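Local atomic coordinates of racemase, putative (Roseobacter denitrificans, PDB entry 3TCS), a protein that probably acts as a magnesium-dependent enzyme of the mandelate racemase and muconate lactonizing enzyme family, perhaps a hydro-lyase, and binds D-alanine beside its metal. Residues E125-T130 with M319-A324; P131-A136 with H360-D365; G175-E180 with C209-R214; R143-R148 with P182-E187. All blocks are in the same frame, centred on the assembly; numbering follows the deposited sequence.

Overall arrangement
The four contacts form two touching pairs at opposite ends of one barrel. Contacts 1 and 2 have centres about 10 Å apart and are continuous in the chain, since Thr130 ends one segment and Pro131 begins the next. Contacts 3 and 4 lie about 14 Å apart, centre to centre, and meet through a salt bridge between Arg214 and Glu186. Between the pairs the centres are about 33 to 38 Å apart. The active-site side belongs to contacts 3 and 4: the side chain of Arg143 is about 7 Å from a bound D-alanine and about 8 Å from a magnesium ion, whereas that of Cys209 is about 11 Å from each.

Contact 1: E125-T130 with M319-A324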
loop_
_atom_site.group_PDB
_atom_site.type_symbol
_atom_site.label_atom_id
_atom_site.label_comp_id
_atom_site.label_asym_id
_atom_site.label_seq_id
_atom_site.Cartn_x
_atom_site.Cartn_y
_atom_site.Cartn_z
ATOM N N GLU B 125 31.109 -0.808 -0.867
ATOM C CA GLU B 125 32.041 -1.869 -1.236
ATOM C C GLU B 125 31.394 -3.243 -1.098
ATOM O O GLU B 125 31.628 -4.131 -1.916
ATOM C CB GLU B 125 33.307 -1.799 -0.377
ATOM C CG GLU B 125 34.321 -0.788 -0.897
ATOM C CD GLU B 125 35.597 -0.749 -0.079
ATOM O OE1 GLU B 125 35.813 -1.667 0.740
ATOM O OE2 GLU B 125 36.390 0.202 -0.262
ATOM N N VAL B 126 30.576 -3.416 -0.066
ATOM C CA VAL B 126 29.900 -4.694 0.139
ATOM C C VAL B 126 29.013 -4.962 -1.075
ATOM O O VAL B 126 28.838 -6.103 -1.495
ATOM C CB VAL B 126 29.027 -4.670 1.414
ATOM C CG1 VAL B 126 28.338 -6.012 1.596
ATOM C CG2 VAL B 126 29.885 -4.355 2.628
ATOM N N LEU B 127 28.470 -3.890 -1.643
ATOM C CA LEU B 127 27.595 -3.981 -2.807
ATOM C C LEU B 127 28.352 -4.146 -4.123
ATOM O O LEU B 127 27.740 -4.184 -5.194
ATOM C CB LEU B 127 26.711 -2.733 -2.892
ATOM C CG LEU B 127 25.648 -2.541 -1.808
ATOM C CD1 LEU B 127 25.003 -1.176 -1.983
ATOM C CD2 LEU B 127 24.600 -3.642 -1.901
ATOM N N GLY B 128 29.675 -4.229 -4.050
ATOM C CA GLY B 128 30.474 -4.399 -5.254
ATOM C C GLY B 128 31.041 -3.110 -5.823
ATOM O O GLY B 128 31.669 -3.118 -6.884
ATOM N N GLY B 129 30.830 -2.004 -5.117
ATOM C CA GLY B 129 31.328 -0.725 -5.582
ATOM C C GLY B 129 32.551 -0.247 -4.826
ATOM O O GLY B 129 33.245 -1.038 -4.193
ATOM N N THR B 130 32.812 1.054 -4.885
ATOM C CA THR B 130 33.970 1.634 -4.206
ATOM C C THR B 130 33.632 2.979 -3.576
ATOM O O THR B 130 32.726 3.672 -4.028
ATOM C CB THR B 130 35.137 1.858 -5.188
ATOM O OG1 THR B 130 34.710 2.725 -6.248
ATOM C CG2 THR B 130 35.603 0.536 -5.781
ATOM N N MET B 319 23.788 7.478 -1.786
ATOM C CA MET B 319 25.181 7.735 -2.143
ATOM C C MET B 319 25.937 6.410 -2.266
ATOM O O MET B 319 26.687 6.204 -3.219
ATOM C CB MET B 319 25.844 8.624 -1.083
ATOM C CG MET B 319 25.433 10.087 -1.167
ATOM S SD MET B 319 25.771 11.001 0.358
ATOM C CE MET B 319 27.545 10.651 0.591
ATOM N N HIS B 320 25.741 5.508 -1.306
ATOM C CA HIS B 320 26.417 4.215 -1.359
ATOM C C HIS B 320 25.944 3.403 -2.560
ATOM O O HIS B 320 26.746 2.762 -3.242
ATOM C CB HIS B 320 26.168 3.402 -0.083
ATOM C CG HIS B 320 27.063 3.769 1.060
ATOM N ND1 HIS B 320 26.897 4.919 1.801
ATOM C CD2 HIS B 320 28.130 3.129 1.594
ATOM C CE1 HIS B 320 27.820 4.971 2.745
ATOM N NE2 HIS B 320 28.581 3.898 2.641
ATOM N N LEU B 321 24.639 3.429 -2.814
ATOM C CA LEU B 321 24.084 2.686 -3.939
ATOM C C LEU B 321 24.661 3.190 -5.261
ATOM O O LEU B 321 25.064 2.395 -6.112
ATOM C CB LEU B 321 22.556 2.814 -3.971
ATOM C CG LEU B 321 21.866 2.023 -5.093
ATOM C CD1 LEU B 321 21.926 0.532 -4.776
ATOM C CD2 LEU B 321 20.424 2.467 -5.242
ATOM N N LEU B 322 24.706 4.510 -5.424
ATOM C CA LEU B 322 25.221 5.106 -6.651
ATOM C C LEU B 322 26.702 4.829 -6.894
ATOM O O LEU B 322 27.168 4.917 -8.029
ATOM C CB LEU B 322 24.955 6.614 -6.657
ATOM C CG LEU B 322 23.490 7.032 -6.848
ATOM C CD1 LEU B 322 23.380 8.540 -6.732
ATOM C CD2 LEU B 322 22.983 6.571 -8.219
ATOM N N ARG B 323 27.439 4.491 -5.838
ATOM C CA ARG B 323 28.860 4.183 -5.980
ATOM C C ARG B 323 29.028 2.708 -6.324
ATOM O O ARG B 323 30.147 2.232 -6.499
ATOM C CB ARG B 323 29.622 4.462 -4.678
ATOM C CG ARG B 323 29.875 5.935 -4.349
ATOM C CD ARG B 323 30.808 6.621 -5.354
ATOM N NE ARG B 323 32.050 5.890 -5.605
ATOM C CZ ARG B 323 33.006 6.313 -6.429
ATOM N NH1 ARG B 323 32.861 7.465 -7.070
ATOM N NH2 ARG B 323 34.092 5.580 -6.636
ATOM N N ALA B 324 27.920 1.982 -6.420
ATOM C CA ALA B 324 28.008 0.559 -6.706
ATOM C C ALA B 324 27.271 0.041 -7.941
ATOM O O ALA B 324 27.759 -0.863 -8.613
ATOM C CB ALA B 324 27.557 -0.227 -5.482
#
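Two neighbouring nitrogens of Arg323, NE and NH2, each take one oxygen of Thr130. NE donates to the backbone O of Thr130 at 2.8 Å, nearly straight with an angle of 166° at the hydrogen, and that oxygen sits at the edge of the guanidinium, in its plane. The carbonyl is met less regularly, because NE is tilted 33° from the carbonyl plane. Beside it, Arg323 NH2 reaches Thr130 OG1 at 2.9 Å. Two bends in the arginine chain, at chi2 and chi3, curl it round Thr130 O, so that NE and NH2 face the threonine. Outside the pair, NH1 donates to Leu133 O, so each guanidinium nitrogen has an acceptor and the group is held against rotation.

The backbone adds a weak return bond, Thr130 N to Arg323 O at 3.3 Å. The same carbonyl receives a CH...O contact from Gly129, whose CA is 3.3 Å from Arg323 O. The two CA traces are nearest here, Gly129 CA lying 3.7 Å from Ala324 CA.

An apolar patch of similar extent lies beside the polar one. Leu127 CB packs on Ala324 CB at 3.7 Å, while Leu127 CD1 lies more loosely beside Leu321. Trp112 of helix 98-119 and Ile287 and Leu291 of helix 287-300 also touch Leu127.

Gly128, at positive phi (96°), closes helix 123-126 in a Schellman motif, with its N bonded to Glu125 O at 2.9 Å. Two helix C-termini, those of 123-126 and 314-322, thus meet just before strand 132-139, at the barrel end remote from the ligand, in an enolase-superfamily fold.

Contact 2: P131-A136 with H360-D365; sequences PGLIRA and HARVTD
His360 lays its ring against the backbone of Arg135, its partner in a non-hydrogen-bonded antiparallel pair. From CB outward, the first neighbour is Ile134 O, 3.7 Å from His360 CB. With CG beside the backbone N (chi1 -71°), the ring turns along the opposite strand. CG itself lies near Arg135 CA and Ile134 O. CD2 comes within 3.5 Å of both N and CA of Arg135, and NE2 lies 3.7 Å from Arg135 CB. Arg135 CA stands over the ring face, 3.9 Å from its centroid and 27° off the normal, a CH-pi contact. ND1 is hydrogen-bonded to Asp358 O, which helps set the ring's rotation.

The strands are tied by paired bonds between Gly132 and Val363 and between Ile134 and Ala361. Among these, Val363 N to Gly132 O is the straightest, 175° at the hydrogen and 2.9 Å long.

On the face carrying His360, Leu133 CD2 sits centrally over the Arg362 guanidinium, 3.8 Å above its plane, while Arg362 NE forms a salt bridge with Glu357. On the other face, Ile134 CD1 meets Val363 CG2 at 3.5 Å, beside Met319 and Leu322 of helix 314-322.

The chemistry is therefore two-faced: aliphatic groups turn to the barrel helix, whereas the opposite face stacks carbon on flat polar groups that bond outside the pair through His360 ND1 and Arg362 NE, and the backbone ladder supplies the polar bonds across it.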
loop_
_atom_site.group_PDB
_atom_site.type_symbol
_atom_site.label_atom_id
_atom_site.label_comp_id
_atom_site.label_asym_id
_atom_site.label_seq_id
_atom_site.Cartn_x
_atom_site.Cartn_y
_atom_site.Cartn_z
ATOM N N PRO B 131 34.357 3.367 -2.512
ATOM C CA PRO B 131 34.067 4.659 -1.885
ATOM C C PRO B 131 34.540 5.755 -2.829
ATOM O O PRO B 131 35.379 5.508 -3.697
ATOM C CB PRO B 131 34.878 4.604 -0.593
ATOM C CG PRO B 131 36.075 3.801 -0.989
ATOM C CD PRO B 131 35.462 2.681 -1.819
ATOM N N GLY B 132 34.009 6.960 -2.669
ATOM C CA GLY B 132 34.414 8.044 -3.544
ATOM C C GLY B 132 33.360 9.124 -3.667
ATOM O O GLY B 132 32.386 9.139 -2.917
ATOM N N LEU B 133 33.548 10.021 -4.630
ATOM C CA LEU B 133 32.627 11.130 -4.842
ATOM C C LEU B 133 31.449 10.809 -5.754
ATOM O O LEU B 133 31.540 9.960 -6.641
ATOM C CB LEU B 133 33.392 12.326 -5.424
ATOM C CG LEU B 133 34.526 12.871 -4.557
ATOM C CD1 LEU B 133 35.372 13.845 -5.370
ATOM C CD2 LEU B 133 33.942 13.545 -3.327
ATOM N N ILE B 134 30.337 11.497 -5.513
ATOM C CA ILE B 134 29.132 11.340 -6.319
ATOM C C ILE B 134 28.646 12.749 -6.615
ATOM O O ILE B 134 28.448 13.550 -5.698
ATOM C CB ILE B 134 27.994 10.601 -5.568
ATOM C CG1 ILE B 134 28.488 9.265 -5.011
ATOM C CG2 ILE B 134 26.829 10.356 -6.516
ATOM C CD1 ILE B 134 29.156 9.379 -3.650
ATOM N N ARG B 135 28.470 13.066 -7.892
ATOM C CA ARG B 135 27.994 14.391 -8.261
ATOM C C ARG B 135 26.566 14.537 -7.749
ATOM O O ARG B 135 25.763 13.621 -7.877
ATOM C CB ARG B 135 28.015 14.559 -9.778
ATOM C CG ARG B 135 27.527 15.915 -10.242
ATOM C CD ARG B 135 27.349 15.923 -11.746
ATOM N NE ARG B 135 26.845 17.205 -12.227
ATOM C CZ ARG B 135 26.328 17.383 -13.436
ATOM N NH1 ARG B 135 26.245 16.359 -14.277
ATOM N NH2 ARG B 135 25.903 18.582 -13.808
ATOM N N ALA B 136 26.247 15.691 -7.177
ATOM C CA ALA B 136 24.911 15.920 -6.646
ATOM C C ALA B 136 24.201 17.069 -7.340
ATOM O O ALA B 136 24.848 17.964 -7.888
ATOM C CB ALA B 136 25.000 16.207 -5.158
ATOM N N HIS B 360 29.945 17.888 -5.161
ATOM C CA HIS B 360 29.984 16.446 -4.960
ATOM C C HIS B 360 29.834 16.060 -3.498
ATOM O O HIS B 360 30.312 16.766 -2.609
ATOM C CB HIS B 360 31.305 15.862 -5.474
ATOM C CG HIS B 360 31.434 15.866 -6.965
ATOM N ND1 HIS B 360 31.560 17.025 -7.700
ATOM C CD2 HIS B 360 31.448 14.849 -7.861
ATOM C CE1 HIS B 360 31.645 16.723 -8.984
ATOM N NE2 HIS B 360 31.579 15.408 -9.109
ATOM N N ALA B 361 29.165 14.934 -3.263
ATOM C CA ALA B 361 28.991 14.399 -1.919
ATOM C C ALA B 361 30.023 13.277 -1.853
ATOM O O ALA B 361 30.547 12.862 -2.890
ATOM C CB ALA B 361 27.586 13.847 -1.742
ATOM N N ARG B 362 30.322 12.773 -0.661
ATOM C CA ARG B 362 31.330 11.727 -0.564
ATOM C C ARG B 362 30.980 10.519 0.286
ATOM O O ARG B 362 30.463 10.649 1.393
ATOM C CB ARG B 362 32.645 12.316 -0.037
ATOM C CG ARG B 362 33.766 11.295 0.137
ATOM C CD ARG B 362 34.911 11.849 0.989
ATOM N NE ARG B 362 35.675 12.906 0.328
ATOM C CZ ARG B 362 36.578 12.703 -0.628
ATOM N NH1 ARG B 362 36.844 11.474 -1.057
ATOM N NH2 ARG B 362 37.226 13.738 -1.156
ATOM N N VAL B 363 31.263 9.341 -0.255
ATOM C CA VAL B 363 31.071 8.095 0.477
ATOM C C VAL B 363 32.477 7.786 0.966
ATOM O O VAL B 363 33.405 7.654 0.160
ATOM C CB VAL B 363 30.607 6.937 -0.435
ATOM C CG1 VAL B 363 30.676 5.620 0.336
ATOM C CG2 VAL B 363 29.189 7.189 -0.915
ATOM N N THR B 364 32.649 7.693 2.278
ATOM C CA THR B 364 33.962 7.416 2.842
ATOM C C THR B 364 34.192 5.917 2.986
ATOM O O THR B 364 33.310 5.112 2.689
ATOM C CB THR B 364 34.117 8.081 4.217
ATOM O OG1 THR B 364 33.331 7.376 5.182
ATOM C CG2 THR B 364 33.649 9.520 4.156
ATOM N N ASP B 365 35.381 5.534 3.436
ATOM C CA ASP B 365 35.674 4.119 3.598
ATOM C C ASP B 365 35.339 3.617 4.998
ATOM O O ASP B 365 35.703 2.506 5.364
ATOM C CB ASP B 365 37.140 3.841 3.262
ATOM C CG ASP B 365 38.067 4.854 3.870
ATOM O OD1 ASP B 365 38.163 4.901 5.112
ATOM O OD2 ASP B 365 38.691 5.616 3.101
#

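Contact 3: G175-E180 with C209-R214; sequences GRNRDE and CYTPDR
Gly175 faces Cys209 at the start of a type I' turn, its N 4.0 Å from Cys209 CA, and the turn closes with Arg178 N bonded to Gly175 O. At Arg176 the backbone N donates to a water that returns a weak bond to Cys209 O. The Arg176 side chain leads off to the second subunit, where it forms salt bridges with Glu90 and Asp83 of that chain.

Asn177 makes the one direct hydrogen bond between the segments: its N donates to Cys209 O at a short 2.6 Å, with 144° at the hydrogen. Its amide group packs against Tyr210, Thr211 and the aliphatic start of Arg214. The backbone O of Asn177 accepts from a second water at 2.8 Å, and that water in turn accepts from Arg214 NE at 3.1 Å. Next, Arg178 O approaches Cys209 SG to 3.1 Å; with SG anti to the backbone N (chi1 175°), the sulfur is directed at the carbonyl of Arg178, the last residue of the turn.

Asp179 joins through a third water, which bonds Tyr210 OH at 2.7 Å, accepts from Arg214 NH2 and gives Asp179 OD2 a weak bond. Asp179 OD1 accepts from Glu180 N at 2.7 Å.

In the fold, residues 175-180 belong to the loop between strand 165-169 and helix 184-196, while 209-214 lead from strand 201-205 into helix 212-224, where Thr211 is the N-cap. Two successive beta-alpha loops of the barrel therefore lie side by side, and Arg214 reaches across to Glu186 of helix 184-196 in a salt bridge.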
loop_
_atom_site.group_PDB
_atom_site.type_symbol
_atom_site.label_atom_id
_atom_site.label_comp_id
_atom_site.label_asym_id
_atom_site.label_seq_id
_atom_site.Cartn_x
_atom_site.Cartn_y
_atom_site.Cartn_z
ATOM N N GLY B 175 -1.716 18.715 -8.350
ATOM C CA GLY B 175 -2.644 19.817 -8.544
ATOM C C GLY B 175 -3.765 19.720 -9.557
ATOM O O GLY B 175 -4.449 20.714 -9.798
ATOM N N ARG B 176 -3.972 18.550 -10.150
ATOM C CA ARG B 176 -5.041 18.381 -11.133
ATOM C C ARG B 176 -4.959 19.406 -12.271
ATOM O O ARG B 176 -5.952 20.056 -12.612
ATOM C CB ARG B 176 -6.410 18.471 -10.447
ATOM C CG ARG B 176 -6.652 17.385 -9.403
ATOM C CD ARG B 176 -8.043 17.492 -8.783
ATOM N NE ARG B 176 -8.287 16.425 -7.815
ATOM C CZ ARG B 176 -9.432 16.248 -7.162
ATOM N NH1 ARG B 176 -10.452 17.072 -7.365
ATOM N NH2 ARG B 176 -9.559 15.241 -6.307
ATOM N N ASN B 177 -3.764 19.535 -12.843
ATOM C CA ASN B 177 -3.482 20.442 -13.957
ATOM C C ASN B 177 -3.334 21.912 -13.576
ATOM O O ASN B 177 -2.991 22.745 -14.417
ATOM C CB ASN B 177 -4.549 20.306 -15.044
ATOM C CG ASN B 177 -3.953 20.019 -16.413
ATOM O OD1 ASN B 177 -4.635 20.118 -17.438
ATOM N ND2 ASN B 177 -2.679 19.652 -16.437
ATOM N N ARG B 178 -3.583 22.231 -12.311
ATOM C CA ARG B 178 -3.461 23.610 -11.845
ATOM C C ARG B 178 -2.039 23.919 -11.371
ATOM O O ARG B 178 -1.350 23.048 -10.840
ATOM C CB ARG B 178 -4.472 23.876 -10.723
ATOM C CG ARG B 178 -5.924 23.799 -11.200
ATOM C CD ARG B 178 -6.904 24.411 -10.205
ATOM N NE ARG B 178 -7.197 23.533 -9.072
ATOM C CZ ARG B 178 -7.894 22.404 -9.158
ATOM N NH1 ARG B 178 -8.376 22.001 -10.328
ATOM N NH2 ARG B 178 -8.116 21.676 -8.070
ATOM N N ASP B 179 -1.605 25.160 -11.579
ATOM C CA ASP B 179 -0.266 25.602 -11.181
ATOM C C ASP B 179 -0.329 26.171 -9.759
ATOM O O ASP B 179 -1.419 26.441 -9.250
ATOM C CB ASP B 179 0.226 26.684 -12.149
ATOM C CG ASP B 179 1.741 26.756 -12.236
ATOM O OD1 ASP B 179 2.429 26.266 -11.315
ATOM O OD2 ASP B 179 2.251 27.316 -13.231
ATOM N N GLU B 180 0.824 26.348 -9.113
ATOM C CA GLU B 180 0.848 26.898 -7.752
ATOM C C GLU B 180 0.108 28.237 -7.799
ATOM O O GLU B 180 -0.570 28.631 -6.850
ATOM C CB GLU B 180 2.287 27.097 -7.272
ATOM C CG GLU B 180 2.408 27.402 -5.781
ATOM C CD GLU B 180 1.973 26.237 -4.894
ATOM O OE1 GLU B 180 1.623 25.163 -5.426
ATOM O OE2 GLU B 180 1.982 26.394 -3.656
ATOM N N CYS B 209 1.240 16.589 -11.372
ATOM C CA CYS B 209 0.265 17.640 -11.632
ATOM C C CYS B 209 -0.521 17.628 -12.943
ATOM O O CYS B 209 -1.725 17.889 -12.948
ATOM C CB CYS B 209 0.946 19.004 -11.502
ATOM S SG CYS B 209 -0.118 20.411 -11.947
ATOM N N TYR B 210 0.152 17.304 -14.040
ATOM C CA TYR B 210 -0.442 17.386 -15.374
ATOM C C TYR B 210 -1.115 16.217 -16.070
ATOM O O TYR B 210 -0.897 15.055 -15.747
ATOM C CB TYR B 210 0.622 17.909 -16.339
ATOM C CG TYR B 210 1.347 19.143 -15.865
ATOM C CD1 TYR B 210 0.650 20.313 -15.573
ATOM C CD2 TYR B 210 2.739 19.155 -15.750
ATOM C CE1 TYR B 210 1.318 21.471 -15.183
ATOM C CE2 TYR B 210 3.419 20.314 -15.357
ATOM C CZ TYR B 210 2.697 21.467 -15.080
ATOM O OH TYR B 210 3.352 22.621 -14.730
ATOM N N THR B 211 -1.939 16.570 -17.055
ATOM C CA THR B 211 -2.603 15.598 -17.911
ATOM C C THR B 211 -1.549 15.471 -19.011
ATOM O O THR B 211 -0.701 16.353 -19.154
ATOM C CB THR B 211 -3.898 16.160 -18.540
ATOM O OG1 THR B 211 -3.596 17.367 -19.256
ATOM C CG2 THR B 211 -4.936 16.450 -17.470
ATOM N N PRO B 212 -1.574 14.383 -19.797
ATOM C CA PRO B 212 -0.566 14.251 -20.853
ATOM C C PRO B 212 -0.426 15.457 -21.790
ATOM O O PRO B 212 0.692 15.880 -22.090
ATOM C CB PRO B 212 -1.003 12.983 -21.582
ATOM C CG PRO B 212 -1.538 12.153 -20.467
ATOM C CD PRO B 212 -2.372 13.150 -19.681
ATOM N N ASP B 213 -1.545 16.016 -22.246
ATOM C CA ASP B 213 -1.486 17.168 -23.150
ATOM C C ASP B 213 -0.811 18.384 -22.531
ATOM O O ASP B 213 0.036 19.014 -23.159
ATOM C CB ASP B 213 -2.886 17.559 -23.634
ATOM C CG ASP B 213 -3.441 16.581 -24.643
ATOM O OD1 ASP B 213 -2.652 16.084 -25.473
ATOM O OD2 ASP B 213 -4.663 16.317 -24.618
ATOM N N ARG B 214 -1.183 18.715 -21.301
ATOM C CA ARG B 214 -0.591 19.863 -20.628
ATOM C C ARG B 214 0.892 19.625 -20.345
ATOM O O ARG B 214 1.708 20.544 -20.451
ATOM C CB ARG B 214 -1.342 20.159 -19.326
ATOM C CG ARG B 214 -0.732 21.275 -18.481
ATOM C CD ARG B 214 -0.516 22.563 -19.278
ATOM N NE ARG B 214 0.048 23.609 -18.428
ATOM C CZ ARG B 214 0.661 24.703 -18.869
ATOM N NH1 ARG B 214 0.801 24.918 -20.172
ATOM N NH2 ARG B 214 1.141 25.583 -17.998
HETATM O O HOH W 1 -2.990 15.831 -10.513
HETATM O O HOH W 2 -0.879 24.285 -15.502
HETATM O O HOH W 3 1.726 24.773 -15.054
#

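Contact 4: R143-R148 with P182-E187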
loop_
_atom_site.group_PDB
_atom_site.type_symbol
_atom_site.label_atom_id
_atom_site.label_comp_id
_atom_site.label_asym_id
_atom_site.label_seq_id
_atom_site.Cartn_x
_atom_site.Cartn_y
_atom_site.Cartn_z
ATOM N N ARG B 143 7.338 25.196 -3.670
ATOM C CA ARG B 143 6.495 25.697 -4.745
ATOM C C ARG B 143 6.014 27.074 -4.298
ATOM O O ARG B 143 5.652 27.921 -5.115
ATOM C CB ARG B 143 5.300 24.777 -4.985
ATOM C CG ARG B 143 5.637 23.603 -5.871
ATOM C CD ARG B 143 4.396 22.880 -6.336
ATOM N NE ARG B 143 4.738 21.886 -7.344
ATOM C CZ ARG B 143 5.330 20.727 -7.085
ATOM N NH1 ARG B 143 5.644 20.396 -5.838
ATOM N NH2 ARG B 143 5.638 19.910 -8.079
ATOM N N ASP B 144 6.019 27.288 -2.986
ATOM C CA ASP B 144 5.605 28.568 -2.420
ATOM C C ASP B 144 6.823 29.475 -2.309
ATOM O O ASP B 144 7.110 30.037 -1.253
ATOM C CB ASP B 144 4.972 28.376 -1.039
ATOM C CG ASP B 144 5.797 27.486 -0.138
ATOM O OD1 ASP B 144 6.998 27.769 0.057
ATOM O OD2 ASP B 144 5.239 26.494 0.380
ATOM N N ILE B 145 7.557 29.579 -3.406
ATOM C CA ILE B 145 8.732 30.431 -3.482
ATOM C C ILE B 145 8.683 30.974 -4.899
ATOM O O ILE B 145 8.450 30.227 -5.844
ATOM C CB ILE B 145 10.046 29.637 -3.243
ATOM C CG1 ILE B 145 11.237 30.598 -3.258
ATOM C CG2 ILE B 145 10.215 28.550 -4.296
ATOM C CD1 ILE B 145 12.580 29.932 -3.021
ATOM N N THR B 146 8.862 32.278 -5.051
ATOM C CA THR B 146 8.806 32.871 -6.377
ATOM C C THR B 146 10.000 32.436 -7.217
ATOM O O THR B 146 11.059 32.100 -6.684
ATOM C CB THR B 146 8.810 34.407 -6.308
ATOM O OG1 THR B 146 10.062 34.849 -5.770
ATOM C CG2 THR B 146 7.676 34.910 -5.423
ATOM N N PRO B 147 9.837 32.421 -8.545
ATOM C CA PRO B 147 10.941 32.028 -9.421
ATOM C C PRO B 147 12.176 32.886 -9.163
ATOM O O PRO B 147 13.305 32.406 -9.240
ATOM C CB PRO B 147 10.357 32.247 -10.814
ATOM C CG PRO B 147 8.933 31.824 -10.619
ATOM C CD PRO B 147 8.570 32.491 -9.296
ATOM N N ARG B 148 11.952 34.158 -8.841
ATOM C CA ARG B 148 13.050 35.084 -8.584
ATOM C C ARG B 148 13.855 34.696 -7.353
ATOM O O ARG B 148 15.082 34.655 -7.401
ATOM C CB ARG B 148 12.518 36.512 -8.422
ATOM C CG ARG B 148 13.610 37.575 -8.332
ATOM C CD ARG B 148 13.017 38.983 -8.285
ATOM N NE ARG B 148 14.047 40.019 -8.373
ATOM C CZ ARG B 148 14.674 40.369 -9.494
ATOM N NH1 ARG B 148 14.381 39.775 -10.644
ATOM N NH2 ARG B 148 15.608 41.313 -9.466
ATOM N N PRO B 182 -1.195 31.144 -11.303
ATOM C CA PRO B 182 -1.139 31.430 -12.737
ATOM C C PRO B 182 0.208 31.915 -13.265
ATOM O O PRO B 182 0.735 32.938 -12.824
ATOM C CB PRO B 182 -2.251 32.457 -12.920
ATOM C CG PRO B 182 -3.271 31.997 -11.910
ATOM C CD PRO B 182 -2.404 31.735 -10.700
ATOM N N GLY B 183 0.763 31.153 -14.205
ATOM C CA GLY B 183 2.024 31.512 -14.827
ATOM C C GLY B 183 3.324 31.217 -14.100
ATOM O O GLY B 183 4.394 31.543 -14.614
ATOM N N ARG B 184 3.264 30.603 -12.922
ATOM C CA ARG B 184 4.499 30.315 -12.202
ATOM C C ARG B 184 5.456 29.424 -12.997
ATOM O O ARG B 184 6.650 29.704 -13.074
ATOM C CB ARG B 184 4.211 29.656 -10.851
ATOM C CG ARG B 184 5.485 29.404 -10.047
ATOM C CD ARG B 184 5.203 28.817 -8.678
ATOM N NE ARG B 184 6.426 28.705 -7.886
ATOM C CZ ARG B 184 7.362 27.779 -8.075
ATOM N NH1 ARG B 184 7.220 26.869 -9.029
ATOM N NH2 ARG B 184 8.444 27.765 -7.313
ATOM N N THR B 185 4.937 28.355 -13.589
ATOM C CA THR B 185 5.783 27.443 -14.354
ATOM C C THR B 185 6.371 28.118 -15.589
ATOM O O THR B 185 7.548 27.924 -15.909
ATOM C CB THR B 185 5.003 26.184 -14.773
ATOM O OG1 THR B 185 4.532 25.511 -13.598
ATOM C CG2 THR B 185 5.902 25.233 -15.562
ATOM N N GLU B 186 5.554 28.911 -16.279
ATOM C CA GLU B 186 6.009 29.625 -17.464
ATOM C C GLU B 186 7.164 30.566 -17.119
ATOM O O GLU B 186 8.068 30.775 -17.927
ATOM C CB GLU B 186 4.864 30.442 -18.079
ATOM C CG GLU B 186 3.847 29.640 -18.882
ATOM C CD GLU B 186 2.834 28.903 -18.024
ATOM O OE1 GLU B 186 2.864 29.046 -16.782
ATOM O OE2 GLU B 186 1.995 28.183 -18.605
ATOM N N GLU B 187 7.135 31.132 -15.918
ATOM C CA GLU B 187 8.184 32.052 -15.495
ATOM C C GLU B 187 9.438 31.364 -14.962
ATOM O O GLU B 187 10.555 31.764 -15.281
ATOM C CB GLU B 187 7.653 33.012 -14.421
ATOM C CG GLU B 187 8.751 33.814 -13.733
ATOM C CD GLU B 187 8.220 34.777 -12.688
ATOM O OE1 GLU B 187 7.160 34.494 -12.088
ATOM O OE2 GLU B 187 8.875 35.810 -12.450
HETATM O O HOH W 4 9.582 35.830 -9.493
#
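The backbone O of Ile145 is gripped by two nitrogens of Arg184. NH2 gives the shorter bond, 2.9 Å to Ile145 O, and lies in the carbonyl plane with an angle of 155° at the hydrogen. NE adds a longer and more bent one at 3.3 Å to the same oxygen, which sits at the edge of the guanidinium, close to its plane. Arg184 reaches this far because its chain is extended, with CG anti to the backbone N (chi1 -177°).

Above one guanidinium face lies Arg143 O; although it is 3.0 Å from Arg184 NE, the angle is too poor for a bond. NH1 of Arg184 donates to Arg169 O. With Ile145 O at its edge, Arg169 O bonded to NH1 and Trp181 in cation-pi contact, the buried guanidinium is restrained from turning.

Further along, Pro147 packs crosswise on Glu187: CG of the proline is 3.5 Å from Glu187 OE1, and its CB is 3.7 Å from Glu187 CG. The other carboxylate oxygen, OE2, accepts from a water at 3.0 Å, and this water accepts from Arg148 N at 3.0 Å. A carboxylate so near the first turn of helix 147-161 would probably be favoured by the helix dipole.

Thr146 and Gly183 are the N-caps of helices 147-161 and 184-196. Arg143, bonded to Gly171 O and Ala170 O, brings its side chain to about 5 Å from that of the magnesium ligand Asp205. The contact thus joins the N-terminal ends of two successive helices of the beta/alpha barrel typical of the enolase superfamily.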